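Local coordinates for relaxosome protein TraM (Escherichia coli, PDB 4QPO), which binds the origin-of-transfer region of its plasmid DNA through a ribbon-helix-helix domain, helping the relaxosome prepare the plasmid for conjugative transfer, at the interface of chains A and B. Sequence-based numbering; all coordinates share one arbitrary frame. Chains: chain A/B, Relaxosome protein TraM.

The interface of chains A and B. Residues chain A 11, 14-15, 18, 40-41; chain B 46, 49-50, 53.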
loop_
_atom_site.group_PDB
_atom_site.type_symbol
_atom_site.label_atom_id
_atom_site.label_comp_id
_atom_site.label_asym_id
_atom_site.label_seq_id
_atom_site.Cartn_x
_atom_site.Cartn_y
_atom_site.Cartn_z
ATOM N N ALA A 11 -3.988 -8.880 -12.885
ATOM C CA ALA A 11 -4.668 -8.733 -11.601
ATOM C C ALA A 11 -5.528 -9.954 -11.311
ATOM O O ALA A 11 -5.448 -10.535 -10.234
ATOM C CB ALA A 11 -5.515 -7.470 -11.581
ATOM N N LYS A 14 -3.487 -12.838 -10.202
ATOM C CA LYS A 14 -2.928 -12.660 -8.867
ATOM C C LYS A 14 -3.962 -12.991 -7.786
ATOM O O LYS A 14 -3.610 -13.541 -6.744
ATOM C CB LYS A 14 -2.404 -11.225 -8.668
ATOM C CG LYS A 14 -1.225 -10.826 -9.548
ATOM C CD LYS A 14 0.054 -11.504 -9.103
ATOM C CE LYS A 14 0.318 -11.274 -7.613
ATOM N NZ LYS A 14 1.705 -11.674 -7.214
ATOM N N ILE A 15 -5.228 -12.650 -8.022
ATOM C CA ILE A 15 -6.285 -13.005 -7.074
ATOM C C ILE A 15 -6.401 -14.523 -6.913
ATOM O O ILE A 15 -6.561 -15.027 -5.805
ATOM C CB ILE A 15 -7.671 -12.479 -7.492
ATOM C CG1 ILE A 15 -7.595 -11.039 -7.993
ATOM C CG2 ILE A 15 -8.648 -12.616 -6.327
ATOM C CD1 ILE A 15 -7.004 -10.111 -7.005
ATOM N N ILE A 18 -3.722 -15.823 -4.719
ATOM C CA ILE A 18 -4.037 -15.533 -3.326
ATOM C C ILE A 18 -4.914 -16.640 -2.792
ATOM O O ILE A 18 -4.613 -17.219 -1.757
ATOM C CB ILE A 18 -4.770 -14.189 -3.135
ATOM C CG1 ILE A 18 -3.931 -13.026 -3.654
ATOM C CG2 ILE A 18 -5.108 -13.971 -1.658
ATOM C CD1 ILE A 18 -2.714 -12.772 -2.843
ATOM N N MET A 40 -12.194 -7.829 -0.405
ATOM C CA MET A 40 -11.271 -7.554 0.681
ATOM C C MET A 40 -10.142 -6.668 0.196
ATOM O O MET A 40 -9.677 -5.795 0.917
ATOM C CB MET A 40 -10.707 -8.859 1.263
ATOM C CG MET A 40 -9.935 -8.682 2.566
ATOM S SD MET A 40 -8.295 -9.433 2.525
ATOM C CE MET A 40 -7.478 -8.310 1.415
ATOM N N LEU A 41 -9.702 -6.896 -1.032
ATOM C CA LEU A 41 -8.596 -6.130 -1.575
ATOM C C LEU A 41 -9.016 -4.705 -1.927
ATOM O O LEU A 41 -8.208 -3.768 -1.822
ATOM C CB LEU A 41 -8.015 -6.833 -2.793
ATOM C CG LEU A 41 -7.179 -8.077 -2.519
ATOM C CD1 LEU A 41 -6.906 -8.756 -3.825
ATOM C CD2 LEU A 41 -5.869 -7.707 -1.815
ATOM N N LEU B 46 -4.163 -4.880 -3.926
ATOM C CA LEU B 46 -3.393 -6.025 -4.356
ATOM C C LEU B 46 -1.875 -5.799 -4.250
ATOM O O LEU B 46 -1.145 -6.685 -3.789
ATOM C CB LEU B 46 -3.767 -6.383 -5.787
ATOM C CG LEU B 46 -3.256 -7.701 -6.342
ATOM C CD1 LEU B 46 -3.709 -8.873 -5.496
ATOM C CD2 LEU B 46 -3.776 -7.833 -7.759
ATOM N N HIS B 49 -1.009 -6.009 -0.460
ATOM C CA HIS B 49 -1.101 -7.355 0.085
ATOM C C HIS B 49 0.096 -8.193 -0.367
ATOM O O HIS B 49 0.642 -8.999 0.400
ATOM C CB HIS B 49 -2.423 -8.000 -0.341
ATOM C CG HIS B 49 -2.717 -9.288 0.359
ATOM N ND1 HIS B 49 -2.480 -10.518 -0.215
ATOM C CD2 HIS B 49 -3.243 -9.538 1.581
ATOM C CE1 HIS B 49 -2.836 -11.471 0.627
ATOM N NE2 HIS B 49 -3.306 -10.903 1.723
ATOM N N GLU B 50 0.533 -7.963 -1.604
ATOM C CA GLU B 50 1.698 -8.658 -2.158
ATOM C C GLU B 50 3.010 -8.438 -1.391
ATOM O O GLU B 50 3.934 -9.234 -1.514
ATOM C CB GLU B 50 1.910 -8.238 -3.609
ATOM C CG GLU B 50 1.003 -8.912 -4.612
ATOM C CD GLU B 50 1.184 -8.320 -5.996
ATOM O OE1 GLU B 50 2.279 -7.787 -6.271
ATOM O OE2 GLU B 50 0.232 -8.357 -6.796
ATOM N N MET B 53 4.021 -11.309 0.938
ATOM C CA MET B 53 4.131 -12.622 0.319
ATOM C C MET B 53 5.515 -12.883 -0.280
ATOM O O MET B 53 6.312 -11.959 -0.494
ATOM C CB MET B 53 3.052 -12.768 -0.744
ATOM C CG MET B 53 1.662 -12.728 -0.155
ATOM S SD MET B 53 0.375 -12.653 -1.406
ATOM C CE MET B 53 0.722 -14.072 -2.448
ATOM O OXT MET B 53 5.853 -14.037 -0.562
#
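The best-held polar atom is A:Lys14 NZ, the side-chain amino nitrogen, gripped by one loose salt bridge: it lies 3.7 Å from the carboxylate oxygen OE2 of B:Glu50. The lysine chain bends at chi2 (-73°) and chi3 (-53°), while the glutamate runs extended beyond CG and crosses it at about a right angle. The separation of NZ and OE2 is that of a loose ion pair, probably general charge attraction and not a directed bond, with the lysine methylenes passing alongside the carboxylate. Beside this pair the contact is apolar. B:Leu46, which hides the most surface of the residues in this patch, holds CG anti to its backbone N (chi1 -169°) and spreads its two methyls across chain A. Its CD1 meets CD1 of A:Leu41 at 3.6 Å and also touches CD1 of A:Ile15, both side chains crossing it obliquely; its CD2 lies 3.8 Å from A:Lys14 CB and reaches the backbone of A:Ala11. The other branch of A:Leu41, CD2, packs at 3.8 Å against CB of B:His49, at right angles to that side chain. The imidazole of B:His49, with CG anti to the backbone N, meets A:Ile18 tip to tip, ND1 standing 3.5 Å from the methyl CD1. That same methyl touches the sulfur SD of B:Met53 at 3.4 Å, and the methionine, bent at chi3, crosses the isoleucine at about a right angle. A:Ile18 CD1 thus touches both the ring and the thioether, which lie on the same side of it, while A:Met40 borders the histidine more distantly. The patch is part of the two-fold symmetric ribbon-helix-helix dimer interface within the TraM tetramer, and its twin has the chains exchanged: the C-terminal end of B helix 34-49, its 3-10 turn 50-52 and the terminal B:Met53 lie against A helices 9-23 and 34-52, helping the two chains build one DNA-binding domain.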